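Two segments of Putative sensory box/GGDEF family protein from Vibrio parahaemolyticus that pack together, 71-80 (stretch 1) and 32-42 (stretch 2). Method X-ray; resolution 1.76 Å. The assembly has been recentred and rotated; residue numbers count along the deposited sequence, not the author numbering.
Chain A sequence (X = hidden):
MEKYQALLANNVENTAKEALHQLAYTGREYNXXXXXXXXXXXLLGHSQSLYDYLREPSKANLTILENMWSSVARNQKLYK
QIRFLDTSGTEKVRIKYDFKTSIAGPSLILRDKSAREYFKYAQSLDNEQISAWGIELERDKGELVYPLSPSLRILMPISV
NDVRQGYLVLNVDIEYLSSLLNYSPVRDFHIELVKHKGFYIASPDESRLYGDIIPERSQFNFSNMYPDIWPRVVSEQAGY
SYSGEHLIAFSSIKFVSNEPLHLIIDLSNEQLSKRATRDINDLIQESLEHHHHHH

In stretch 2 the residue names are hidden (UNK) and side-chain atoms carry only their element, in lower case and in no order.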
ATOM      1  N   SER A  71      -7.521   2.807  18.990  1.00 16.91           N
ATOM      2  CA  SER A  71      -6.950   1.514  19.456  1.00 16.40           C
ATOM      3  C   SER A  71      -6.672   0.578  18.313  1.00 17.34           C
ATOM      4  O   SER A  71      -5.649  -0.143  18.304  1.00 16.50           O
ATOM      5  CB  SER A  71      -7.911   0.856  20.476  1.00 19.32           C
ATOM      6  OG  SER A  71      -7.994   1.672  21.657  1.00 24.19           O
ATOM      7  N   VAL A  72      -7.609   0.504  17.367  1.00 15.95           N
ATOM      8  CA  VAL A  72      -7.429  -0.411  16.219  1.00 15.04           C
ATOM      9  C   VAL A  72      -6.190   0.095  15.403  1.00 15.21           C
ATOM     10  O   VAL A  72      -5.389  -0.748  14.916  1.00 15.56           O
ATOM     11  CB  VAL A  72      -8.700  -0.462  15.301  1.00 16.46           C
ATOM     12  CG1 VAL A  72      -8.371  -1.191  13.994  1.00 16.37           C
ATOM     13  CG2 VAL A  72      -9.812  -1.169  16.061  1.00 16.73           C
ATOM     14  N   ALA A  73      -6.079   1.416  15.195  1.00 14.20           N
ATOM     15  CA  ALA A  73      -4.952   1.904  14.405  1.00 14.14           C
ATOM     16  C   ALA A  73      -3.617   1.567  15.101  1.00 15.35           C
ATOM     17  O   ALA A  73      -2.648   1.254  14.414  1.00 14.94           O
ATOM     18  CB  ALA A  73      -5.034   3.467  14.214  1.00 15.29           C
ATOM     19  N   ARG A  74      -3.544   1.778  16.412  1.00 15.34           N
ATOM     20  CA  ARG A  74      -2.298   1.440  17.147  1.00 15.35           C
ATOM     21  C   ARG A  74      -1.983  -0.072  17.072  1.00 16.08           C
ATOM     22  O   ARG A  74      -0.784  -0.477  17.021  1.00 16.04           O
ATOM     23  CB  ARG A  74      -2.361   1.893  18.623  1.00 14.90           C
ATOM     24  CG  ARG A  74      -2.390   3.470  18.755  1.00 15.26           C
ATOM     25  CD  ARG A  74      -2.202   3.877  20.244  1.00 19.43           C
ATOM     26  NE  ARG A  74      -3.384   3.471  21.003  1.00 23.32           N
ATOM     27  CZ  ARG A  74      -4.423   4.275  21.239  1.00 21.30           C
ATOM     28  NH1 ARG A  74      -4.399   5.556  20.853  1.00 18.94           N
ATOM     29  NH2 ARG A  74      -5.448   3.805  21.929  1.00 22.25           N
ATOM     30  N   ASN A  75      -3.024  -0.908  17.105  1.00 16.42           N
ATOM     31  CA  ASN A  75      -2.865  -2.363  17.055  1.00 17.02           C
ATOM     32  C   ASN A  75      -2.475  -2.866  15.655  1.00 18.42           C
ATOM     33  O   ASN A  75      -1.536  -3.707  15.528  1.00 18.95           O
ATOM     34  CB  ASN A  75      -4.178  -3.011  17.450  1.00 18.67           C
ATOM     35  CG  ASN A  75      -4.143  -4.544  17.352  1.00 21.52           C
ATOM     36  OD1 ASN A  75      -4.360  -5.133  16.316  1.00 23.42           O
ATOM     37  ND2 ASN A  75      -3.957  -5.166  18.477  1.00 28.67           N
ATOM     38  N   GLN A  76      -3.066  -2.279  14.609  1.00 15.57           N
ATOM     39  CA  GLN A  76      -2.847  -2.777  13.244  1.00 15.75           C
ATOM     40  C   GLN A  76      -1.661  -2.114  12.503  1.00 14.96           C
ATOM     41  O   GLN A  76      -1.116  -2.745  11.599  1.00 15.83           O
ATOM     42  CB  GLN A  76      -4.141  -2.621  12.414  1.00 15.85           C
ATOM     43  CG  GLN A  76      -5.217  -3.578  12.881  1.00 18.33           C
ATOM     44  CD  GLN A  76      -4.817  -5.028  12.588  1.00 18.12           C
ATOM     45  OE1 GLN A  76      -4.562  -5.833  13.514  1.00 25.12           O
ATOM     46  NE2 GLN A  76      -4.669  -5.328  11.367  1.00 16.77           N
ATOM     47  N   LYS A  77      -1.398  -0.839  12.802  1.00 15.28           N
ATOM     48  CA  LYS A  77      -0.257   0.000  12.336  1.00 15.06           C
ATOM     49  C   LYS A  77      -0.320   0.395  10.833  1.00 14.40           C
ATOM     50  O   LYS A  77       0.268   1.423  10.470  1.00 16.59           O
ATOM     51  CB  LYS A  77       1.119  -0.633  12.628  1.00 15.01           C
ATOM     52  CG  LYS A  77       1.198  -0.953  14.118  1.00 17.88           C
ATOM     53  CD  LYS A  77       2.561  -1.630  14.373  1.00 24.94           C
ATOM     54  CE  LYS A  77       2.553  -2.282  15.714  1.00 34.91           C
ATOM     55  NZ  LYS A  77       2.753  -1.268  16.717  1.00 43.26           N
ATOM     56  N   LEU A  78      -1.010  -0.391  10.005  1.00 14.40           N
ATOM     57  CA  LEU A  78      -0.943  -0.157   8.586  1.00 15.51           C
ATOM     58  C   LEU A  78      -1.992   0.836   8.056  1.00 16.23           C
ATOM     59  O   LEU A  78      -1.980   1.140   6.851  1.00 17.74           O
ATOM     60  CB  LEU A  78      -1.068  -1.476   7.769  1.00 16.57           C
ATOM     61  CG  LEU A  78      -2.307  -2.338   8.094  1.00 18.69           C
ATOM     62  CD1 LEU A  78      -3.391  -1.842   7.246  1.00 27.19           C
ATOM     63  CD2 LEU A  78      -2.037  -3.851   7.721  1.00 25.98           C
ATOM     64  N   TYR A  79      -2.853   1.307   8.939  1.00 15.86           N
ATOM     65  CA  TYR A  79      -3.822   2.389   8.537  1.00 16.22           C
ATOM     66  C   TYR A  79      -3.323   3.758   8.935  1.00 16.08           C
ATOM     67  O   TYR A  79      -3.062   3.991  10.112  1.00 18.93           O
ATOM     68  CB  TYR A  79      -5.213   2.160   9.142  1.00 16.02           C
ATOM     69  CG  TYR A  79      -5.757   0.816   8.803  1.00 15.36           C
ATOM     70  CD1 TYR A  79      -6.241   0.553   7.533  1.00 15.05           C
ATOM     71  CD2 TYR A  79      -5.728  -0.246   9.754  1.00 15.73           C
ATOM     72  CE1 TYR A  79      -6.732  -0.702   7.186  1.00 15.37           C
ATOM     73  CE2 TYR A  79      -6.235  -1.497   9.408  1.00 16.94           C
ATOM     74  CZ  TYR A  79      -6.669  -1.730   8.115  1.00 17.65           C
ATOM     75  OH  TYR A  79      -7.153  -2.972   7.765  1.00 17.86           O
ATOM     76  N   LYS A  80      -3.122   4.624   7.944  1.00 14.93           N
ATOM     77  CA  LYS A  80      -2.707   5.985   8.187  1.00 16.96           C
ATOM     78  C   LYS A  80      -3.939   6.858   8.614  1.00 15.14           C
ATOM     79  O   LYS A  80      -3.803   7.782   9.386  1.00 16.21           O
ATOM     80  CB  LYS A  80      -2.039   6.507   6.927  1.00 18.94           C
ATOM     81  CG  LYS A  80      -1.426   7.874   7.190  1.00 27.93           C
ATOM     82  CD  LYS A  80      -0.222   8.084   6.281  1.00 35.55           C
ATOM     83  CE  LYS A  80       0.478   9.372   6.614  1.00 43.50           C
ATOM     84  NZ  LYS A  80      -0.394  10.516   6.220  1.00 44.85           N
ATOM     85  N   UNK A  32      -0.957 -12.213   2.824  1.00 13.62           N
ATOM     86  CA  UNK A  32      -1.414 -12.262   4.217  1.00 14.53           C
ATOM     87  C   UNK A  32      -1.890 -10.894   4.714  1.00 15.41           C
ATOM     88  O   UNK A  32      -2.912 -10.732   5.411  1.00 16.15           O
ATOM     89  n   UNK A  32       0.581 -15.010   5.832  1.00 16.99           N
ATOM     90  o   UNK A  32      -1.115 -14.921   4.346  1.00 16.75           O
ATOM     91  c   UNK A  32      -0.330 -12.818   5.150  1.00 15.65           C
ATOM     92  c   UNK A  32      -0.334 -14.355   5.110  1.00 16.13           C
ATOM     93  N   UNK A  33      -1.137  -9.889   4.361  1.00 14.39           N
ATOM     94  CA  UNK A  33      -1.578  -8.524   4.742  1.00 13.76           C
ATOM     95  C   UNK A  33      -2.998  -8.231   4.136  1.00 16.19           C
ATOM     96  O   UNK A  33      -3.886  -7.655   4.794  1.00 15.24           O
ATOM     97  c   UNK A  33       0.750  -7.518   5.052  1.00 14.77           C
ATOM     98  c   UNK A  33       0.595  -7.081   6.501  1.00 17.00           C
ATOM     99  c   UNK A  33      -1.176  -6.014   4.264  1.00 14.86           C
ATOM    100  c   UNK A  33      -0.557  -7.460   4.235  1.00 16.10           C
ATOM    101  N   UNK A  34      -3.193  -8.598   2.880  1.00 15.12           N
ATOM    102  CA  UNK A  34      -4.513  -8.407   2.267  1.00 15.67           C
ATOM    103  C   UNK A  34      -5.609  -9.132   3.083  1.00 16.33           C
ATOM    104  O   UNK A  34      -6.691  -8.550   3.358  1.00 15.46           O
ATOM    105  c   UNK A  34      -5.993  -9.079  -1.195  1.00 23.15           C
ATOM    106  o   UNK A  34      -5.054  -8.877  -1.917  1.00 20.12           O
ATOM    107  n   UNK A  34      -7.206  -9.271  -1.663  1.00 29.67           N
ATOM    108  c   UNK A  34      -4.493  -8.952   0.849  1.00 17.28           C
ATOM    109  c   UNK A  34      -5.916  -9.011   0.293  1.00 19.18           C
ATOM    110  N   UNK A  35      -5.354 -10.362   3.503  1.00 15.26           N
ATOM    111  CA  UNK A  35      -6.369 -11.133   4.320  1.00 16.24           C
ATOM    112  C   UNK A  35      -6.638 -10.352   5.640  1.00 16.32           C
ATOM    113  O   UNK A  35      -7.786 -10.236   6.109  1.00 19.59           O
ATOM    114  o   UNK A  35      -6.584 -13.456   6.592  1.00 33.92           O
ATOM    115  c   UNK A  35      -5.724 -12.492   4.663  1.00 15.79           C
ATOM    116  o   UNK A  35      -7.522 -14.019   4.705  1.00 32.84           O
ATOM    117  c   UNK A  35      -6.686 -13.418   5.369  1.00 24.55           C
ATOM    118  N   UNK A  36      -5.596  -9.811   6.246  1.00 15.51           N
ATOM    119  CA  UNK A  36      -5.702  -9.111   7.555  1.00 17.36           C
ATOM    120  C   UNK A  36      -6.579  -7.816   7.308  1.00 17.84           C
ATOM    121  O   UNK A  36      -7.448  -7.442   8.090  1.00 17.09           O
ATOM    122  c   UNK A  36      -4.163  -8.040   9.303  1.00 26.29           C
ATOM    123  c   UNK A  36      -4.299  -8.696   8.002  1.00 18.58           C
ATOM    124  c   UNK A  36      -2.667  -7.701   9.666  1.00 29.97           C
ATOM    125  n   UNK A  36      -2.478  -6.636  10.441  1.00 28.61           N
ATOM    126  o   UNK A  36      -1.712  -8.400   9.250  1.00 31.20           O
ATOM    127  N   UNK A  37      -6.292  -7.129   6.195  1.00 15.09           N
ATOM    128  CA  UNK A  37      -7.060  -5.919   5.852  1.00 16.21           C
ATOM    129  C   UNK A  37      -8.565  -6.290   5.558  1.00 16.73           C
ATOM    130  O   UNK A  37      -9.517  -5.594   6.036  1.00 18.35           O
ATOM    131  c   UNK A  37      -7.515  -4.218   4.083  1.00 18.86           C
ATOM    132  c   UNK A  37      -6.494  -5.310   4.590  1.00 16.20           C
ATOM    133  c   UNK A  37      -5.169  -4.577   4.912  1.00 17.07           C
ATOM    134  c   UNK A  37      -4.451  -4.252   3.568  1.00 17.28           C
ATOM    135  N   UNK A  38      -8.786  -7.340   4.807  1.00 17.94           N
ATOM    136  CA  UNK A  38     -10.183  -7.791   4.565  1.00 20.17           C
ATOM    137  C   UNK A  38     -10.935  -8.107   5.830  1.00 20.90           C
ATOM    138  O   UNK A  38     -12.085  -7.704   5.971  1.00 19.16           O
ATOM    139  o   UNK A  38      -9.451  -9.507   0.017  1.00 31.38           O
ATOM    140  c   UNK A  38     -10.235  -8.951   3.596  1.00 21.54           C
ATOM    141  o   UNK A  38      -9.312 -10.887   1.743  1.00 29.67           O
ATOM    142  c   UNK A  38      -9.688  -8.547   2.190  1.00 22.80           C
ATOM    143  c   UNK A  38      -9.496  -9.740   1.264  1.00 26.86           C
ATOM    144  N   UNK A  39     -10.286  -8.791   6.759  1.00 18.55           N
ATOM    145  CA  UNK A  39     -10.953  -9.143   7.994  1.00 18.11           C
ATOM    146  C   UNK A  39     -11.278  -7.945   8.856  1.00 17.88           C
ATOM    147  O   UNK A  39     -12.438  -7.831   9.429  1.00 17.13           O
ATOM    148  c   UNK A  39     -10.865 -10.605  10.049  1.00 20.79           C
ATOM    149  o   UNK A  39      -9.870 -11.296   7.861  1.00 21.31           O
ATOM    150  c   UNK A  39     -10.110 -10.185   8.761  1.00 20.02           C
ATOM    151  N   UNK A  40     -10.290  -7.067   9.031  1.00 15.52           N
ATOM    152  CA  UNK A  40     -10.437  -5.940   9.930  1.00 14.48           C
ATOM    153  C   UNK A  40     -11.454  -4.987   9.266  1.00 16.35           C
ATOM    154  O   UNK A  40     -12.263  -4.349  10.004  1.00 16.41           O
ATOM    155  c   UNK A  40      -8.722  -6.091  12.563  1.00 19.91           C
ATOM    156  c   UNK A  40      -9.076  -5.249  10.142  1.00 15.45           C
ATOM    157  c   UNK A  40      -8.189  -6.044  11.063  1.00 16.78           C
ATOM    158  c   UNK A  40      -9.219  -3.866  10.760  1.00 15.63           C
ATOM    159  N   UNK A  41     -11.415  -4.840   7.940  1.00 15.55           N
ATOM    160  CA  UNK A  41     -12.377  -3.841   7.315  1.00 17.06           C
ATOM    161  C   UNK A  41     -13.816  -4.322   7.573  1.00 18.64           C
ATOM    162  O   UNK A  41     -14.740  -3.489   7.887  1.00 18.89           O
ATOM    163  c   UNK A  41     -12.166  -3.770   5.808  1.00 18.88           C
ATOM    164  o   UNK A  41     -10.855  -3.260   5.620  1.00 22.46           O
ATOM    165  N   UNK A  42     -14.031  -5.621   7.409  1.00 17.33           N
ATOM    166  CA  UNK A  42     -15.363  -6.193   7.687  1.00 18.97           C
ATOM    167  C   UNK A  42     -15.771  -5.978   9.157  1.00 19.73           C
ATOM    168  O   UNK A  42     -16.932  -5.609   9.447  1.00 19.66           O
ATOM    169  o   UNK A  42     -16.651  -9.158   8.734  1.00 33.08           O
ATOM    170  c   UNK A  42     -16.664  -8.381   7.753  1.00 27.76           C
ATOM    171  o   UNK A  42     -17.679  -8.128   7.110  1.00 26.72           O
ATOM    172  c   UNK A  42     -15.354  -7.665   7.334  1.00 19.98           C
TER
HETATM  173  O   HOH W   1      -5.868  -4.932   8.950  1.00 18.90           O

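Position 32 carries two side-chain carbons, the second bonded to one oxygen and one nitrogen; this short amide, out of reach of stretch 1, is Asn-32. Position 33 has four carbons forked at the first, one arm two carbons long, and the one-carbon arm of the fork lies 4.2 Å from Leu-78 CD2. That is the signature of isoleucine. Ile-33 (chi1 m, chi2 m) starts sideways, but its end comes nearer.

Three carbons in a row, the third bearing one oxygen and one nitrogen, make position 34 Gln-34, which has no contact with stretch 1. At position 35 two carbons end in two oxygens, a short carboxylate: Asp-35, also out of reach.

Position 36 again shows three carbons ending in one oxygen and one nitrogen, here in an extended chain. Its CA-to-CB bond points toward stretch 1, and the atom modelled as nitrogen lies 3.9 Å from Leu-78 CD2 and 2.7 Å from Gln-76 NE2. It is Gln-36, with chi1 and chi2 both t. Two amide nitrogens that both carry hydrogens would not sit so close; one of the two amides is probably turned over in the model. With it turned back, the pair may be a hydrogen bond, and which atom faces which is left open.

Position 37 has four carbons forked at the first, with one two-carbon arm. The first carbon of that arm is 4.0 Å from Leu-78 CD1, and the CA of position 37 is 3.5 Å from Tyr-79 OH. This is Ile-37. Position 38, three carbons ending in two oxygens, is Glu-38; its CA-to-CB bond points away from stretch 1, and its OE2 accepts a hydrogen bond from Gln-34 NE2 at 2.8 Å, one turn back along the helix. Position 39 branches at a single carbon into one oxygen and one carbon, which gives Thr-39; its OG1 donates to Asp-35 O at 2.9 Å rather than engaging stretch 1.

The side chain at position 40 is another four-carbon fork with one longer arm, and its CA-to-CB bond points toward stretch 1. The one-carbon arm lies 4.3 Å from Val-72 CG1 and 4.0 Å from Tyr-79 CE2, meeting the tyrosine ring obliquely. This is Ile-40, which has the largest covered area of any residue in the contact, 64 Å². Position 41 has one carbon and then one oxygen: Ser-41, whose OG donates to Ile-37 O at 2.7 Å, so its hydroxyl is used within its own helix. Two carbons, the second with two oxygens, define position 42 as Asp-42, beyond reach of stretch 1.

The contact therefore rests on residues 33, 36, 37 and 40, whose i, i+3, i+4, i+7 spacing forms one stripe along the helix. The helix 71-76 runs nearly antiparallel to it (168°), but the axes stay 12.8 Å apart, so long side chains and the segment after the helix must span the gap. Lys-77, with positive phi, leaves the helical conformation, and Leu-78 and Tyr-79 then reach the stripe. Water 1 adds a polar link, its oxygen lying 2.6 Å from Tyr-79 OH and donating a weak hydrogen bond to Gln-36 O at 3.1 Å. Together the two stretches bury 357 Å².

Stretch 2 (32-42) NIQDQIETISD
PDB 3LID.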